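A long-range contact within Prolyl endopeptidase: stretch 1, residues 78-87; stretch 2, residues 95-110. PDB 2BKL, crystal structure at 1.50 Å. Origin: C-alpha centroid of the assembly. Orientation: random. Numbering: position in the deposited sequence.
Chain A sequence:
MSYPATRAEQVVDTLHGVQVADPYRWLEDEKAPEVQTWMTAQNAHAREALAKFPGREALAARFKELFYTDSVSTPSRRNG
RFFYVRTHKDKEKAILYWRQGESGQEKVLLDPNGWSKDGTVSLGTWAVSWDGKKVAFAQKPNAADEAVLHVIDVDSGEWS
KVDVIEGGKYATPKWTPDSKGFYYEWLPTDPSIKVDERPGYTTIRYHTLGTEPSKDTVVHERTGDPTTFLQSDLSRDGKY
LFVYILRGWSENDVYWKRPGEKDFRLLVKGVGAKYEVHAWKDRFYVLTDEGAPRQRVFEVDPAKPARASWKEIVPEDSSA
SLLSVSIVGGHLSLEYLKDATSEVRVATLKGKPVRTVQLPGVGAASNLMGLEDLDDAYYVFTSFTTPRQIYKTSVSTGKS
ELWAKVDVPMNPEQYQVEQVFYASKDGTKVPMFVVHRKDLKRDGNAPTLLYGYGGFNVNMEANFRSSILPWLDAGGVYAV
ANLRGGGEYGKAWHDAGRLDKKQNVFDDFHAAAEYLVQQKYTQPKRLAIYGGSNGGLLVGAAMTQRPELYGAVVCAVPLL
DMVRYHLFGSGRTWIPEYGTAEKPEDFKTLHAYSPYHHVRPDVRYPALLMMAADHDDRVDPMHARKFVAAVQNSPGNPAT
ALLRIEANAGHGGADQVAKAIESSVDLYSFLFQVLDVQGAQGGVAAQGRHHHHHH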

# COMPACT_ATOMS: atom_id res chain seq x y z
N ARG A 78 25.58 7.54 2.88
CA ARG A 78 25.77 8.86 3.46
C ARG A 78 27.16 8.98 3.98
O ARG A 78 27.55 8.23 4.88
N ASN A 79 27.94 9.90 3.41
CA ASN A 79 29.27 10.22 3.92
C ASN A 79 30.16 8.99 4.10
O ASN A 79 30.86 8.86 5.11
N GLY A 80 30.15 8.11 3.11
CA GLY A 80 31.02 6.94 3.11
C GLY A 80 30.48 5.73 3.87
O GLY A 80 31.10 4.67 3.83
N ARG A 81 29.33 5.89 4.51
CA ARG A 81 28.69 4.80 5.25
C ARG A 81 27.49 4.28 4.48
O ARG A 81 26.90 4.98 3.65
N PHE A 82 27.15 3.03 4.72
CA PHE A 82 26.04 2.37 4.09
C PHE A 82 25.09 1.92 5.16
O PHE A 82 25.52 1.39 6.19
N PHE A 83 23.80 2.08 4.91
CA PHE A 83 22.74 1.75 5.84
C PHE A 83 21.69 0.94 5.12
O PHE A 83 21.27 1.30 4.02
N TYR A 84 21.25 -0.17 5.69
CA TYR A 84 20.40 -1.10 4.97
C TYR A 84 19.77 -2.08 5.95
O TYR A 84 20.32 -2.34 7.04
N VAL A 85 18.60 -2.58 5.59
CA VAL A 85 17.89 -3.54 6.40
C VAL A 85 18.16 -4.97 5.92
O VAL A 85 18.23 -5.22 4.71
N ARG A 86 18.30 -5.90 6.86
CA ARG A 86 18.39 -7.32 6.55
C ARG A 86 17.27 -8.08 7.22
O ARG A 86 16.82 -7.72 8.30
N THR A 87 16.84 -9.17 6.59
CA THR A 87 16.15 -10.20 7.33
C THR A 87 17.10 -11.38 7.52
O THR A 87 17.99 -11.62 6.71
N ILE A 95 16.10 -6.01 10.57
CA ILE A 95 17.04 -5.26 11.38
C ILE A 95 17.80 -4.26 10.52
O ILE A 95 18.24 -4.62 9.42
N LEU A 96 18.02 -3.05 11.02
CA LEU A 96 18.78 -2.01 10.34
C LEU A 96 20.26 -2.12 10.73
O LEU A 96 20.58 -2.12 11.91
N TYR A 97 21.12 -2.28 9.74
CA TYR A 97 22.57 -2.36 9.85
C TYR A 97 23.24 -1.15 9.24
O TYR A 97 22.68 -0.47 8.37
N TRP A 98 24.49 -0.93 9.62
CA TRP A 98 25.35 0.00 8.93
C TRP A 98 26.77 -0.54 8.82
O TRP A 98 27.18 -1.44 9.57
N ARG A 99 27.52 0.01 7.88
CA ARG A 99 28.93 -0.26 7.77
C ARG A 99 29.66 0.95 7.22
O ARG A 99 29.08 1.80 6.50
N GLN A 100 30.94 1.01 7.56
CA GLN A 100 31.82 2.05 7.06
C GLN A 100 32.50 1.55 5.80
O GLN A 100 33.31 0.62 5.85
N GLY A 101 32.19 2.17 4.68
CA GLY A 101 32.72 1.74 3.40
C GLY A 101 32.05 0.49 2.87
O GLY A 101 31.31 -0.22 3.56
N GLU A 102 32.34 0.20 1.61
CA GLU A 102 31.64 -0.85 0.88
C GLU A 102 31.87 -2.23 1.49
O GLU A 102 30.97 -3.07 1.46
N SER A 103 33.05 -2.46 2.06
CA SER A 103 33.36 -3.76 2.66
C SER A 103 33.84 -3.67 4.12
O SER A 103 34.55 -4.55 4.61
N GLY A 104 33.42 -2.63 4.84
CA GLY A 104 33.64 -2.55 6.27
C GLY A 104 32.75 -3.56 7.00
O GLY A 104 31.74 -4.01 6.46
N GLN A 105 33.12 -3.91 8.22
CA GLN A 105 32.30 -4.87 8.99
C GLN A 105 31.02 -4.19 9.44
O GLN A 105 31.03 -3.09 9.99
N GLU A 106 29.92 -4.87 9.23
CA GLU A 106 28.63 -4.31 9.53
C GLU A 106 28.28 -4.48 11.00
O GLU A 106 28.75 -5.41 11.69
N LYS A 107 27.44 -3.57 11.47
CA LYS A 107 26.99 -3.52 12.84
C LYS A 107 25.48 -3.30 12.88
O LYS A 107 24.92 -2.54 12.08
N VAL A 108 24.83 -3.95 13.82
CA VAL A 108 23.42 -3.73 14.07
C VAL A 108 23.25 -2.32 14.62
O VAL A 108 23.97 -1.92 15.53
N LEU A 109 22.29 -1.58 14.07
CA LEU A 109 21.98 -0.22 14.53
C LEU A 109 20.64 -0.20 15.25
O LEU A 109 20.54 0.28 16.38
N LEU A 110 19.61 -0.75 14.61
CA LEU A 110 18.28 -0.82 15.21
C LEU A 110 17.75 -2.24 15.03
O LEU A 110 17.57 -2.69 13.92

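The most unusual feature of this contact is a single carboxylate oxygen, OE1 of Glu106, on which Tyr84, Arg86 and Arg99 converge. Tyr84 OH donates to Glu106 OE1 in a very short hydrogen bond, 2.5 Å. Arg86 reaches it through NE and NH2, each 3.0 Å from Glu106 OE1, and both hydrogen bonds are part of a salt bridge; Arg99 NH2 forms a second salt bridge from within its own stretch, 3.1 Å from Glu106 OE1. The tyrosine hydroxyl serves both ways, since Arg99 NE donates to Tyr84 OH at 2.9 Å. The two guanidinium groups lie close, Arg86 NH2 to Arg99 NH2 3.6 Å, a like-charge approach that the shared carboxylate offsets.

Tyr84, Arg86 and Arg99 stand on one face of an antiparallel pair of strands, 81-87 and 95-100, and Glu106 reaches them from beyond the second. In the hydrogen-bonded pairs Phe82-Arg99, Tyr84-Tyr97 and Arg86-Ile95, both residues project to this face; Tyr84 N, for example, donates to Tyr97 O at 3.1 Å, and Tyr97 N returns the bond to Tyr84 O at 2.8 Å. Tyr84 takes the p rotamer (chi1 51°), which carries its ring across the neighbouring strand: Tyr84 CE2 lies 3.6 Å from Tyr97 CB, and the hydroxyl arrives at Glu106. A tyrosine suits this place because it combines a flat apolar surface with a polar tip. Arg86 is m, then t and t, an extended chain whose CD lies over the face of the Tyr97 ring, 4.2 Å from Arg86 CD to the ring centroid. Its methylenes thus cover the aromatic surface while its charged end meets Glu106. Tyr97 itself is m. Arg99, in p, t, p, bends so that Arg99 NH1 also donates to Glu102 O, 3.2 Å away. Phe82 (m) sets its flat ring beside the turn after the second strand, covering backbone there, with Phe82 CE1 3.7 Å from both Gly101 C and Glu102 N.

The opposite face carries the non-hydrogen-bonded pairs and is more apolar around Val85 and Leu96. There Val85 CG2 meets Leu96 CD1 at 3.9 Å; both residues are t at chi1. Branched and apolar, they fit together with no polar group to satisfy. Phe83 (m) is broad enough to touch two residues, Phe83 CD2 lying 3.6 Å from Trp98 CB and Phe83 CE2 4.2 Å from Leu109 CD2. The Phe83 ring and the five-membered ring of Trp98 (p) are near parallel but slid apart, so they barely overlap.

The extended Arg81 chain (m, t, t) places one guanidinium face against Trp98, Arg81 NE to Trp98 CZ3 3.3 Å, while Arg81 NE donates to Gln100 OE1 at 2.8 Å. Gln100 (t, p) uses its amide at both ends, for NE2 donates to two waters. One water oxygen lies 2.9 Å from Gln100 NE2 and 2.5 Å from Asn79 O; the other water oxygen lies 3.0 Å from Gln100 NE2 and 3.1 Å from Gly80 O. Gly80, at phi 85° in a type I' turn, suits its position because a CB would be jammed against the preceding carbonyl oxygen.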

# COMPACT_ATOMS: atom_id res chain seq x y z
CB ARG A 78 24.80 9.05 4.64
CG ARG A 78 23.31 8.95 4.31
CD ARG A 78 22.79 10.09 3.50
NE ARG A 78 21.33 10.11 3.41
CZ ARG A 78 20.62 9.59 2.42
NH1 ARG A 78 21.21 8.91 1.44
NH2 ARG A 78 19.29 9.71 2.45
CB ASN A 79 29.13 11.02 5.22
CG ASN A 79 30.42 11.73 5.64
OD1 ASN A 79 31.33 11.96 4.83
ND2 ASN A 79 30.50 12.07 6.92
CB ARG A 81 28.23 5.31 6.60
CG ARG A 81 29.37 5.65 7.51
CD ARG A 81 28.96 6.15 8.85
NE ARG A 81 30.12 6.24 9.71
CZ ARG A 81 30.09 6.66 10.96
NH1 ARG A 81 28.97 7.06 11.54
NH2 ARG A 81 31.21 6.69 11.65
CB PHE A 82 26.52 1.13 3.32
CG PHE A 82 27.30 1.45 2.08
CD1 PHE A 82 28.59 1.91 2.17
CD2 PHE A 82 26.75 1.21 0.83
CE1 PHE A 82 29.33 2.18 1.01
CE2 PHE A 82 27.48 1.47 -0.31
CZ PHE A 82 28.77 1.96 -0.21
CB PHE A 83 22.07 3.01 6.39
CG PHE A 83 22.99 3.90 7.17
CD1 PHE A 83 23.89 4.74 6.53
CD2 PHE A 83 23.02 3.87 8.54
CE1 PHE A 83 24.76 5.54 7.26
CE2 PHE A 83 23.89 4.68 9.26
CZ PHE A 83 24.74 5.49 8.62
CB TYR A 84 21.21 -1.85 3.87
CG TYR A 84 22.48 -2.45 4.44
CD1 TYR A 84 23.63 -1.70 4.51
CD2 TYR A 84 22.49 -3.72 5.00
CE1 TYR A 84 24.77 -2.18 5.08
CE2 TYR A 84 23.63 -4.22 5.57
CZ TYR A 84 24.77 -3.44 5.62
OH TYR A 84 25.93 -3.90 6.18
CB VAL A 85 16.40 -3.20 6.36
CG1 VAL A 85 15.57 -4.28 6.97
CG2 VAL A 85 16.16 -1.88 7.09
CB ARG A 86 19.68 -7.94 7.07
CG ARG A 86 20.98 -7.49 6.39
CD ARG A 86 22.18 -8.32 6.83
NE ARG A 86 23.45 -7.94 6.23
CZ ARG A 86 23.90 -8.36 5.06
NH1 ARG A 86 23.15 -9.13 4.29
NH2 ARG A 86 25.09 -7.95 4.63
CB THR A 87 14.89 -10.71 6.63
OG1 THR A 87 15.21 -11.26 5.33
CG2 THR A 87 13.88 -9.58 6.39
CB ILE A 95 18.03 -6.28 12.04
CG1 ILE A 95 17.27 -7.22 12.99
CG2 ILE A 95 19.20 -5.59 12.75
CD1 ILE A 95 18.10 -8.32 13.58
CB LEU A 96 18.25 -0.62 10.73
CG LEU A 96 18.96 0.54 10.05
CD1 LEU A 96 18.84 0.50 8.55
CD2 LEU A 96 18.43 1.89 10.54
CB TYR A 97 23.06 -3.59 9.07
CG TYR A 97 22.78 -4.89 9.75
CD1 TYR A 97 21.57 -5.52 9.63
CD2 TYR A 97 23.76 -5.50 10.54
CE1 TYR A 97 21.32 -6.72 10.26
CE2 TYR A 97 23.51 -6.70 11.19
CZ TYR A 97 22.29 -7.29 11.03
OH TYR A 97 22.04 -8.48 11.68
CB TRP A 98 25.36 1.40 9.59
CG TRP A 98 26.15 1.47 10.86
CD1 TRP A 98 25.77 1.04 12.09
CD2 TRP A 98 27.45 2.04 11.02
NE1 TRP A 98 26.76 1.26 13.00
CE2 TRP A 98 27.80 1.90 12.38
CE3 TRP A 98 28.36 2.65 10.17
CZ2 TRP A 98 29.02 2.35 12.89
CZ3 TRP A 98 29.57 3.10 10.68
CH2 TRP A 98 29.88 2.95 12.03
CB ARG A 99 29.20 -1.47 6.89
CG ARG A 99 28.77 -1.33 5.45
CD ARG A 99 29.24 -2.49 4.56
NE ARG A 99 28.51 -3.71 4.85
CZ ARG A 99 28.85 -4.91 4.42
NH1 ARG A 99 29.93 -5.08 3.67
NH2 ARG A 99 28.11 -5.96 4.75
CB GLN A 100 32.87 2.37 8.11
CG GLN A 100 33.76 3.54 7.70
CD GLN A 100 33.08 4.86 7.96
OE1 GLN A 100 32.62 5.09 9.06
NE2 GLN A 100 32.98 5.71 6.94
CB GLU A 102 32.08 -0.83 -0.59
CG GLU A 102 31.06 -1.39 -1.55
CD GLU A 102 31.65 -1.62 -2.93
OE1 GLU A 102 32.07 -2.76 -3.22
OE2 GLU A 102 31.72 -0.63 -3.71
CB SER A 103 34.39 -4.49 1.78
OG SER A 103 35.66 -3.87 1.87
CB GLN A 105 33.03 -5.45 10.21
CG GLN A 105 33.36 -6.97 10.12
CD GLN A 105 32.16 -7.91 9.84
OE1 GLN A 105 31.39 -8.21 10.74
NE2 GLN A 105 32.02 -8.33 8.59
CB GLU A 106 27.55 -4.91 8.64
CG GLU A 106 27.31 -6.38 8.86
CD GLU A 106 26.18 -6.89 8.01
OE1 GLU A 106 25.90 -6.29 6.96
OE2 GLU A 106 25.58 -7.90 8.40
CB LYS A 107 27.71 -2.39 13.57
CG LYS A 107 29.20 -2.72 13.83
CD LYS A 107 30.00 -1.52 14.35
CE LYS A 107 31.42 -1.45 13.72
NZ LYS A 107 31.63 -0.17 12.96
CB VAL A 108 22.88 -4.72 15.12
CG1 VAL A 108 21.46 -4.34 15.55
CG2 VAL A 108 22.92 -6.12 14.60
CB LEU A 109 21.90 0.75 13.35
CG LEU A 109 21.76 2.23 13.72
CD1 LEU A 109 22.87 2.74 14.62
CD2 LEU A 109 21.70 3.05 12.45
CB LEU A 110 17.31 0.16 14.59
CG LEU A 110 17.58 1.65 14.74
CD1 LEU A 110 16.63 2.48 13.88
CD2 LEU A 110 17.54 2.08 16.21
O HOH W 1 31.85 8.37 7.39
O HOH W 2 34.17 5.07 4.27